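Local coordinates for glycosyl hydrolases family 2, sugar binding domain protein (Bacteroides uniformis str. 3978 T3 ii, PDB 6D1P) that is a beta-glucuronidase of a human gut bacterium that probably hydrolyses O-glycosidic bonds to release glucuronic acid from its substrates, at residues R492-M497 / D558-E563; Y478-W483 / T506-A511; T285-L290 / R298-F303. All blocks are in the same frame, centred on the assembly; numbering follows the deposited sequence.

Contact 1 (R492-M497 / D558-E563); sequences RNYREM and DWHLKE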
loop_
_atom_site.group_PDB
_atom_site.type_symbol
_atom_site.label_atom_id
_atom_site.label_comp_id
_atom_site.label_asym_id
_atom_site.label_seq_id
_atom_site.Cartn_x
_atom_site.Cartn_y
_atom_site.Cartn_z
ATOM N N ARG A 492 2.458 6.014 44.746
ATOM C CA ARG A 492 2.726 6.601 46.053
ATOM C C ARG A 492 4.206 6.936 46.257
ATOM O O ARG A 492 4.532 7.723 47.156
ATOM C CB ARG A 492 2.216 5.654 47.142
ATOM C CG ARG A 492 0.699 5.713 47.311
ATOM C CD ARG A 492 0.166 4.564 48.139
ATOM N NE ARG A 492 -1.266 4.715 48.433
ATOM C CZ ARG A 492 -2.246 4.151 47.721
ATOM N NH1 ARG A 492 -1.970 3.402 46.656
ATOM N NH2 ARG A 492 -3.509 4.328 48.066
ATOM N N ASN A 493 5.102 6.408 45.423
ATOM C CA ASN A 493 6.517 6.764 45.500
ATOM C C ASN A 493 6.857 8.051 44.761
ATOM O O ASN A 493 8.047 8.367 44.625
ATOM C CB ASN A 493 7.365 5.614 44.956
ATOM C CG ASN A 493 7.179 4.343 45.754
ATOM O OD1 ASN A 493 7.016 3.256 45.199
ATOM N ND2 ASN A 493 7.201 4.476 47.089
ATOM N N TYR A 494 5.848 8.807 44.309
ATOM C CA TYR A 494 6.086 9.927 43.399
ATOM C C TYR A 494 6.956 11.007 44.040
ATOM O O TYR A 494 7.961 11.434 43.463
ATOM C CB TYR A 494 4.747 10.526 42.934
ATOM C CG TYR A 494 4.890 11.910 42.302
ATOM C CD1 TYR A 494 5.798 12.139 41.274
ATOM C CD2 TYR A 494 4.117 12.978 42.732
ATOM C CE1 TYR A 494 5.939 13.392 40.708
ATOM C CE2 TYR A 494 4.249 14.244 42.167
ATOM C CZ TYR A 494 5.160 14.445 41.162
ATOM O OH TYR A 494 5.303 15.701 40.596
ATOM N N ARG A 495 6.553 11.505 45.208
ATOM C CA ARG A 495 7.301 12.597 45.816
ATOM C C ARG A 495 8.766 12.221 46.016
ATOM O O ARG A 495 9.658 13.019 45.722
ATOM C CB ARG A 495 6.664 13.005 47.150
ATOM C CG ARG A 495 7.378 14.173 47.825
ATOM C CD ARG A 495 7.054 14.256 49.317
ATOM N NE ARG A 495 5.720 14.784 49.600
ATOM C CZ ARG A 495 4.962 14.374 50.618
ATOM N NH1 ARG A 495 5.406 13.419 51.433
ATOM N NH2 ARG A 495 3.756 14.911 50.819
ATOM N N GLU A 496 9.030 11.008 46.506
ATOM C CA GLU A 496 10.407 10.585 46.736
ATOM C C GLU A 496 11.217 10.639 45.435
ATOM O O GLU A 496 12.285 11.262 45.385
ATOM C CB GLU A 496 10.415 9.180 47.357
ATOM C CG GLU A 496 11.817 8.565 47.575
ATOM C CD GLU A 496 11.790 7.091 48.008
ATOM O OE1 GLU A 496 10.769 6.630 48.582
ATOM O OE2 GLU A 496 12.796 6.384 47.764
ATOM N N MET A 497 10.685 10.038 44.353
ATOM C CA MET A 497 11.362 10.076 43.054
ATOM C C MET A 497 11.471 11.501 42.520
ATOM O O MET A 497 12.483 11.869 41.905
ATOM C CB MET A 497 10.623 9.191 42.054
ATOM C CG MET A 497 10.469 7.763 42.519
ATOM S SD MET A 497 9.099 6.891 41.720
ATOM C CE MET A 497 9.804 6.397 40.132
ATOM N N ASP A 558 -4.744 11.506 40.539
ATOM C CA ASP A 558 -5.173 12.116 41.794
ATOM C C ASP A 558 -3.992 12.269 42.748
ATOM O O ASP A 558 -3.651 13.378 43.171
ATOM C CB ASP A 558 -6.280 11.241 42.404
ATOM C CG ASP A 558 -7.014 11.910 43.556
ATOM O OD1 ASP A 558 -8.033 11.341 43.984
ATOM O OD2 ASP A 558 -6.600 12.983 44.033
ATOM N N TRP A 559 -3.314 11.154 43.040
ATOM C CA TRP A 559 -2.141 11.182 43.909
ATOM C C TRP A 559 -1.116 12.222 43.456
ATOM O O TRP A 559 -0.753 13.128 44.220
ATOM C CB TRP A 559 -1.495 9.801 43.970
ATOM C CG TRP A 559 -0.477 9.783 45.032
ATOM C CD1 TRP A 559 0.828 10.207 44.934
ATOM C CD2 TRP A 559 -0.677 9.408 46.402
ATOM N NE1 TRP A 559 1.456 10.080 46.150
ATOM C CE2 TRP A 559 0.560 9.595 47.072
ATOM C CE3 TRP A 559 -1.776 8.913 47.128
ATOM C CZ2 TRP A 559 0.730 9.299 48.438
ATOM C CZ3 TRP A 559 -1.602 8.618 48.490
ATOM C CH2 TRP A 559 -0.362 8.820 49.127
ATOM N N HIS A 560 -0.624 12.100 42.216
ATOM C CA HIS A 560 0.371 13.051 41.723
ATOM C C HIS A 560 -0.075 14.483 41.962
ATOM O O HIS A 560 0.704 15.315 42.446
ATOM C CB HIS A 560 0.633 12.843 40.228
ATOM C CG HIS A 560 1.588 11.736 39.912
ATOM N ND1 HIS A 560 1.233 10.406 39.952
ATOM C CD2 HIS A 560 2.883 11.766 39.518
ATOM C CE1 HIS A 560 2.270 9.662 39.609
ATOM N NE2 HIS A 560 3.286 10.464 39.344
ATOM N N LEU A 561 -1.336 14.788 41.626
ATOM C CA LEU A 561 -1.813 16.168 41.707
ATOM C C LEU A 561 -1.870 16.656 43.152
ATOM O O LEU A 561 -1.556 17.822 43.438
ATOM C CB LEU A 561 -3.183 16.290 41.044
ATOM C CG LEU A 561 -3.175 16.169 39.512
ATOM C CD1 LEU A 561 -4.585 16.092 38.963
ATOM C CD2 LEU A 561 -2.438 17.340 38.895
ATOM N N LYS A 562 -2.278 15.794 44.078
ATOM C CA LYS A 562 -2.335 16.258 45.453
ATOM C C LYS A 562 -0.938 16.361 46.047
ATOM O O LYS A 562 -0.708 17.210 46.914
ATOM C CB LYS A 562 -3.252 15.374 46.297
ATOM C CG LYS A 562 -2.781 13.977 46.568
ATOM C CD LYS A 562 -2.216 13.829 47.974
ATOM C CE LYS A 562 -2.011 12.352 48.298
ATOM N NZ LYS A 562 -1.376 12.145 49.635
ATOM N N GLU A 563 0.020 15.569 45.548
ATOM C CA GLU A 563 1.395 15.724 46.013
ATOM C C GLU A 563 1.988 17.045 45.546
ATOM O O GLU A 563 2.724 17.701 46.298
ATOM C CB GLU A 563 2.251 14.550 45.552
ATOM C CG GLU A 563 1.819 13.219 46.157
ATOM C CD GLU A 563 1.945 13.175 47.677
ATOM O OE1 GLU A 563 2.863 12.495 48.177
ATOM O OE2 GLU A 563 1.119 13.816 48.368
HETATM O O HOH W 1 4.251 10.430 46.625
#
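Tyr494 and Trp559 both hold CG anti to the backbone N (chi1 164° and -170°), whereas Arg492 and His560 turn CG anti to the carbonyl carbon; two side-chain pairs are brought together. Arg492, extended from CG to NE, crosses the indole of Trp559 at about a right angle, with CG 3.6 Å from the centroid of the six-membered ring and 7° off its normal, a CH-pi contact. Lys562 CE and Glu563 OE2 lie over the opposite face of the indole. Tyr494 meets His560 obliquely, the imidazole CD2 standing over the centre of the phenol ring, 3.4 Å from Tyr494 CD1. A water in the indole plane, 2.9 Å from Trp559 NE1, accepts from that nitrogen and from Arg495 N while donating to Arg492 O and Glu563 OE1. Arg495 NH2, 3.7 Å from Glu563 OE1, adds a long, purely electrostatic salt bridge, OE1 lying above the guanidinium plane. Lys562 NZ forms a salt bridge with Glu563 OE2 through a weak hydrogen bond; the two cations would probably keep the carboxylate ionised. This is helix-to-helix packing in the TIM barrel domain: Tyr494 OH continues to Glu498, His560 stacks on Trp513, and Leu561 packs helix 550-564 against helix 609-617.

Contact 2 (Y478-W483 / T506-A511); sequences YSPTIW and TRFLHA. With SCN (thiocyanate ion), chain I.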
loop_
_atom_site.group_PDB
_atom_site.type_symbol
_atom_site.label_atom_id
_atom_site.label_comp_id
_atom_site.label_asym_id
_atom_site.label_seq_id
_atom_site.Cartn_x
_atom_site.Cartn_y
_atom_site.Cartn_z
ATOM N N TYR A 478 16.478 20.462 32.679
ATOM C CA TYR A 478 16.593 19.040 32.419
ATOM C C TYR A 478 15.409 18.280 32.994
ATOM O O TYR A 478 14.952 18.573 34.107
ATOM C CB TYR A 478 17.880 18.460 33.005
ATOM C CG TYR A 478 17.990 16.990 32.736
ATOM C CD1 TYR A 478 18.309 16.539 31.471
ATOM C CD2 TYR A 478 17.739 16.054 33.728
ATOM C CE1 TYR A 478 18.393 15.193 31.192
ATOM C CE2 TYR A 478 17.827 14.696 33.463
ATOM C CZ TYR A 478 18.152 14.278 32.177
ATOM O OH TYR A 478 18.251 12.943 31.855
ATOM N N SER A 479 14.930 17.292 32.234
ATOM C CA SER A 479 13.909 16.356 32.679
ATOM C C SER A 479 14.474 14.947 32.640
ATOM O O SER A 479 14.941 14.507 31.576
ATOM C CB SER A 479 12.661 16.435 31.790
ATOM O OG SER A 479 11.708 15.472 32.198
ATOM N N PRO A 480 14.463 14.198 33.733
ATOM C CA PRO A 480 14.769 12.763 33.630
ATOM C C PRO A 480 13.511 12.001 33.276
ATOM O O PRO A 480 12.515 12.633 32.920
ATOM C CB PRO A 480 15.276 12.409 35.026
ATOM C CG PRO A 480 14.471 13.366 35.932
ATOM C CD PRO A 480 14.289 14.639 35.130
ATOM N N THR A 481 13.518 10.674 33.372
ATOM C CA THR A 481 12.319 9.887 33.133
ATOM C C THR A 481 11.789 9.438 34.485
ATOM O O THR A 481 12.510 8.803 35.248
ATOM C CB THR A 481 12.585 8.694 32.195
ATOM O OG1 THR A 481 11.407 7.884 32.078
ATOM C CG2 THR A 481 13.724 7.818 32.682
ATOM N N ILE A 482 10.537 9.793 34.793
ATOM C CA ILE A 482 9.925 9.479 36.084
ATOM C C ILE A 482 8.446 9.166 35.881
ATOM O O ILE A 482 7.638 10.074 35.642
ATOM C CB ILE A 482 10.095 10.608 37.116
ATOM C CG1 ILE A 482 11.567 10.810 37.470
ATOM C CG2 ILE A 482 9.295 10.285 38.369
ATOM C CD1 ILE A 482 11.822 12.050 38.345
ATOM N N TRP A 483 8.081 7.901 36.054
ATOM C CA TRP A 483 6.741 7.389 35.789
ATOM C C TRP A 483 6.280 6.549 36.973
ATOM O O TRP A 483 5.955 5.367 36.835
ATOM C CB TRP A 483 6.696 6.537 34.514
ATOM C CG TRP A 483 6.882 7.293 33.249
ATOM C CD1 TRP A 483 8.059 7.753 32.728
ATOM C CD2 TRP A 483 5.852 7.671 32.325
ATOM N NE1 TRP A 483 7.820 8.404 31.533
ATOM C CE2 TRP A 483 6.473 8.359 31.265
ATOM C CE3 TRP A 483 4.458 7.498 32.298
ATOM C CZ2 TRP A 483 5.750 8.887 30.195
ATOM C CZ3 TRP A 483 3.745 8.024 31.240
ATOM C CH2 TRP A 483 4.395 8.702 30.195
ATOM N N THR A 506 20.730 20.819 38.094
ATOM C CA THR A 506 20.710 22.240 38.420
ATOM C C THR A 506 19.291 22.792 38.376
ATOM O O THR A 506 18.794 23.362 39.358
ATOM C CB THR A 506 21.610 23.002 37.450
ATOM O OG1 THR A 506 22.828 22.280 37.282
ATOM C CG2 THR A 506 21.912 24.397 37.982
ATOM N N ARG A 507 18.626 22.636 37.231
ATOM C CA ARG A 507 17.273 23.141 37.022
ATOM C C ARG A 507 16.424 21.994 36.510
ATOM O O ARG A 507 16.706 21.438 35.437
ATOM C CB ARG A 507 17.260 24.309 36.038
ATOM C CG ARG A 507 17.866 25.552 36.603
ATOM C CD ARG A 507 18.087 26.581 35.532
ATOM N NE ARG A 507 18.453 27.870 36.115
ATOM C CZ ARG A 507 19.692 28.217 36.468
ATOM N NH1 ARG A 507 20.705 27.369 36.305
ATOM N NH2 ARG A 507 19.920 29.422 36.991
ATOM N N PHE A 508 15.395 21.643 37.278
ATOM C CA PHE A 508 14.620 20.430 37.079
ATOM C C PHE A 508 13.229 20.770 36.566
ATOM O O PHE A 508 12.624 21.764 36.983
ATOM C CB PHE A 508 14.522 19.648 38.384
ATOM C CG PHE A 508 13.589 18.461 38.338
ATOM C CD1 PHE A 508 12.236 18.612 38.596
ATOM C CD2 PHE A 508 14.080 17.186 38.094
ATOM C CE1 PHE A 508 11.382 17.524 38.588
ATOM C CE2 PHE A 508 13.238 16.092 38.091
ATOM C CZ PHE A 508 11.878 16.262 38.334
ATOM N N LEU A 509 12.714 19.920 35.682
ATOM C CA LEU A 509 11.359 20.053 35.178
ATOM C C LEU A 509 10.892 18.654 34.833
ATOM O O LEU A 509 11.594 17.941 34.111
ATOM C CB LEU A 509 11.334 20.973 33.955
ATOM C CG LEU A 509 9.995 21.273 33.291
ATOM C CD1 LEU A 509 8.958 21.704 34.329
ATOM C CD2 LEU A 509 10.188 22.355 32.235
ATOM N N HIS A 510 9.753 18.231 35.371
ATOM C CA HIS A 510 9.325 16.855 35.152
ATOM C C HIS A 510 8.490 16.782 33.871
ATOM O O HIS A 510 7.299 17.090 33.868
ATOM C CB HIS A 510 8.570 16.307 36.352
ATOM C CG HIS A 510 8.189 14.870 36.201
ATOM N ND1 HIS A 510 7.796 14.086 37.263
ATOM C CD2 HIS A 510 8.130 14.074 35.104
ATOM C CE1 HIS A 510 7.513 12.871 36.830
ATOM N NE2 HIS A 510 7.700 12.838 35.522
ATOM N N ALA A 511 9.114 16.356 32.781
ATOM C CA ALA A 511 8.419 16.135 31.514
ATOM C C ALA A 511 8.100 14.653 31.380
ATOM O O ALA A 511 9.016 13.819 31.389
ATOM C CB ALA A 511 9.257 16.609 30.327
HETATM S S SCN I . 9.861 5.228 36.604
HETATM C C SCN I . 10.898 5.170 35.168
HETATM N N SCN I . 11.401 5.196 34.097
HETATM O O HOH W 2 9.682 11.338 32.573
#
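A single backbone bridge joins Tyr478 to Phe508, the two segments running 46° apart: Tyr478 N donates to Arg507 O (2.9 Å) nearly along the C=O axis, and Tyr478 O accepts from Leu509 N, 3.1 Å away and above the carbonyl plane. Farther along, a side chain takes over. Ser479, with OG anti to the backbone N, extends its hydroxyl to accept the N-H of Ala511 at 2.8 Å, and its CB is pressed to 3.0 Å from Leu509 O. Pro480 crosses Phe508 at about a right angle, CD lying 3.5 Å from CE2, and Ile482 CD1 meets the same ring at its edge. In the TIM barrel, strand 477-479 pairs with strand 462-466 and strand 510-511 with strand 572-574, and the bridge at Tyr478 and Phe508 joins these neighbouring parts of the barrel wall. His510 reaches across with CG anti to its N (chi1 -176°): NE2 gives weak bonds to Ile482 O (2.8 Å) and to Glu512 O, CE1 lies 3.4 Å from Ile482 CB, and ND1 is bonded to Glu498, which could favour a positively charged imidazole. An alanine here would probably loosen the loop at Ile482 from strand 510-511, since the imidazole packing and its polar links would be lost. A water bridges Ile482 N to Ala511 O. Thr481 OG1 weakly bonds the nitrogen of a thiocyanate, probably from the crystallisation liquor.

Contact 3 (T285-L290 / R298-F303); sequences TCVAEL and RTTQHF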
loop_
_atom_site.group_PDB
_atom_site.type_symbol
_atom_site.label_atom_id
_atom_site.label_comp_id
_atom_site.label_asym_id
_atom_site.label_seq_id
_atom_site.Cartn_x
_atom_site.Cartn_y
_atom_site.Cartn_z
ATOM N N THR A 285 0.503 44.207 19.763
ATOM C CA THR A 285 0.569 44.034 18.322
ATOM C C THR A 285 1.584 44.996 17.733
ATOM O O THR A 285 1.707 46.133 18.188
ATOM C CB THR A 285 -0.804 44.243 17.669
ATOM O OG1 THR A 285 -1.552 43.025 17.758
ATOM C CG2 THR A 285 -0.667 44.621 16.199
ATOM N N CYS A 286 2.332 44.519 16.743
ATOM C CA CYS A 286 3.231 45.346 15.959
ATOM C C CYS A 286 2.835 45.231 14.496
ATOM O O CYS A 286 2.732 44.122 13.963
ATOM C CB CYS A 286 4.682 44.916 16.167
ATOM S SG CYS A 286 5.862 45.708 15.063
ATOM N N VAL A 287 2.593 46.370 13.853
ATOM C CA VAL A 287 2.190 46.407 12.450
ATOM C C VAL A 287 3.285 47.114 11.669
ATOM O O VAL A 287 3.597 48.284 11.936
ATOM C CB VAL A 287 0.839 47.113 12.250
ATOM C CG1 VAL A 287 0.446 47.074 10.790
ATOM C CG2 VAL A 287 -0.246 46.484 13.108
ATOM N N ALA A 288 3.876 46.401 10.721
ATOM C CA ALA A 288 4.802 46.979 9.767
ATOM C C ALA A 288 4.079 47.187 8.448
ATOM O O ALA A 288 3.176 46.430 8.084
ATOM C CB ALA A 288 6.029 46.087 9.552
ATOM N N GLU A 289 4.493 48.215 7.725
ATOM C CA GLU A 289 3.721 48.653 6.578
ATOM C C GLU A 289 4.659 49.268 5.561
ATOM O O GLU A 289 5.442 50.161 5.893
ATOM C CB GLU A 289 2.657 49.658 7.017
ATOM C CG GLU A 289 1.349 49.494 6.311
ATOM C CD GLU A 289 0.442 50.669 6.543
ATOM O OE1 GLU A 289 0.116 50.940 7.721
ATOM O OE2 GLU A 289 0.080 51.333 5.547
ATOM N N LEU A 290 4.577 48.795 4.332
ATOM C CA LEU A 290 5.426 49.287 3.265
ATOM C C LEU A 290 4.563 49.518 2.038
ATOM O O LEU A 290 3.659 48.728 1.749
ATOM C CB LEU A 290 6.552 48.297 2.954
ATOM C CG LEU A 290 7.454 48.692 1.788
ATOM C CD1 LEU A 290 8.245 49.945 2.156
ATOM C CD2 LEU A 290 8.380 47.552 1.409
ATOM N N ARG A 298 1.396 44.938 4.278
ATOM C CA ARG A 298 1.268 45.002 5.722
ATOM C C ARG A 298 1.564 43.640 6.320
ATOM O O ARG A 298 1.246 42.601 5.730
ATOM C CB ARG A 298 -0.135 45.437 6.150
ATOM C CG ARG A 298 -0.300 45.584 7.657
ATOM C CD ARG A 298 -1.737 45.883 8.045
ATOM N NE ARG A 298 -2.492 46.393 6.906
ATOM C CZ ARG A 298 -2.523 47.670 6.538
ATOM N NH1 ARG A 298 -1.832 48.578 7.226
ATOM N NH2 ARG A 298 -3.236 48.030 5.477
ATOM N N THR A 299 2.175 43.652 7.498
ATOM C CA THR A 299 2.285 42.448 8.302
ATOM C C THR A 299 2.028 42.810 9.753
ATOM O O THR A 299 2.564 43.799 10.263
ATOM C CB THR A 299 3.653 41.772 8.146
ATOM O OG1 THR A 299 3.720 40.632 9.009
ATOM C CG2 THR A 299 4.777 42.735 8.497
ATOM N N THR A 300 1.199 42.010 10.403
ATOM C CA THR A 300 0.814 42.215 11.788
ATOM C C THR A 300 1.410 41.102 12.638
ATOM O O THR A 300 1.324 39.924 12.274
ATOM C CB THR A 300 -0.705 42.231 11.916
ATOM O OG1 THR A 300 -1.236 43.213 11.019
ATOM C CG2 THR A 300 -1.116 42.542 13.327
ATOM N N GLN A 301 2.005 41.475 13.763
ATOM C CA GLN A 301 2.689 40.534 14.638
ATOM C C GLN A 301 2.226 40.737 16.071
ATOM O O GLN A 301 2.171 41.874 16.548
ATOM C CB GLN A 301 4.203 40.730 14.559
ATOM C CG GLN A 301 4.762 40.616 13.176
ATOM C CD GLN A 301 4.998 39.182 12.798
ATOM O OE1 GLN A 301 5.398 38.369 13.641
ATOM N NE2 GLN A 301 4.738 38.851 11.531
ATOM N N HIS A 302 1.917 39.644 16.762
ATOM C CA HIS A 302 1.670 39.723 18.190
ATOM C C HIS A 302 2.945 39.440 18.973
ATOM O O HIS A 302 3.884 38.812 18.481
ATOM C CB HIS A 302 0.581 38.747 18.617
ATOM C CG HIS A 302 -0.729 38.980 17.938
ATOM N ND1 HIS A 302 -0.965 38.616 16.626
ATOM C CD2 HIS A 302 -1.874 39.549 18.385
ATOM C CE1 HIS A 302 -2.202 38.946 16.299
ATOM N NE2 HIS A 302 -2.774 39.513 17.348
ATOM N N PHE A 303 2.969 39.928 20.207
ATOM C CA PHE A 303 4.043 39.622 21.141
ATOM C C PHE A 303 3.532 39.915 22.547
ATOM O O PHE A 303 2.378 40.310 22.736
ATOM C CB PHE A 303 5.312 40.414 20.810
ATOM C CG PHE A 303 5.116 41.900 20.818
ATOM C CD1 PHE A 303 4.662 42.554 19.684
ATOM C CD2 PHE A 303 5.387 42.639 21.958
ATOM C CE1 PHE A 303 4.482 43.919 19.678
ATOM C CE2 PHE A 303 5.220 44.013 21.966
ATOM C CZ PHE A 303 4.764 44.656 20.823
#
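Glu289 and Arg298 lie side by side and point the same way from one face of a two-stranded antiparallel ladder, their carboxylate and guanidinium planes turned 61° apart. Glu289 OE1 approaches the guanidinium at its edge, near its plane, and forms a salt bridge to Arg298 NH1 at 3.1 Å. The arginine gets there through a bend at chi3 (-19°), close to eclipsed, which turns the guanidinium toward the Glu289 carboxylate. The aliphatic part of that chain crosses Val287 obliquely, CG touching Val287 CG1 at 3.5 Å. On the same face Val287 and Thr300 stand alongside each other, and Thr300 CG2 reaches diagonally to Thr285 CG2 at 3.6 Å. Thr285 also runs alongside His302, placing OG1 over a face of the imidazole, 3.5 Å from CD2. The other face is more apolar. Ala288 CB meets Thr299 CG2 at 3.7 Å, and Phe303, its CG in the crowded position between N and carbonyl carbon, turns a ring edge to Cys286, with CE1 3.7 Å from CB. Gln301 bends at chi2 so that NE2 donates to Thr299 OG1 (3.3 Å) with the acceptor in the amide plane. Between the two faces, Cys286 pairs with Gln301 and Ala288 with Thr299 as hydrogen-bonded pairs, each with two backbone bonds, the shortest from Cys286 N to Gln301 O at 2.7 Å. This is a beta hairpin of the immunoglobulin-like sandwich that follows the sugar-binding domain in family 2 glycosidases. Strand 284-292 continues the sheet to strand 240-246, the face of Cys286 and Ala288 packs on strands 203-213 and 219-229, and the outer strand 295-303 reaches Asp26 through Thr300 and Asn416 of the barrel domain through Gln301.

In the fold
Contact 3 comes first along the chain, as a local hairpin in the sandwich domain, wholly ahead of the other two. Contacts 1 and 2 interleave within the TIM barrel domain: 478-483, 492-497, 506-511 and 558-563 follow in turn, so helix 494-503 lies between the two halves of contact 2 while packing on helix 550-564. Their centres are 14 Å apart and they touch, Met497 O lying 3.6 Å from Ile482 CD1, with Glu498 taking bonds from Tyr494 and His510. Barrel wall and helical layer are thus coupled. Contact 3 lies about 46 Å from contact 1 and 37 Å from contact 2, centre to centre, and belongs to a different domain, the sandwich before the barrel.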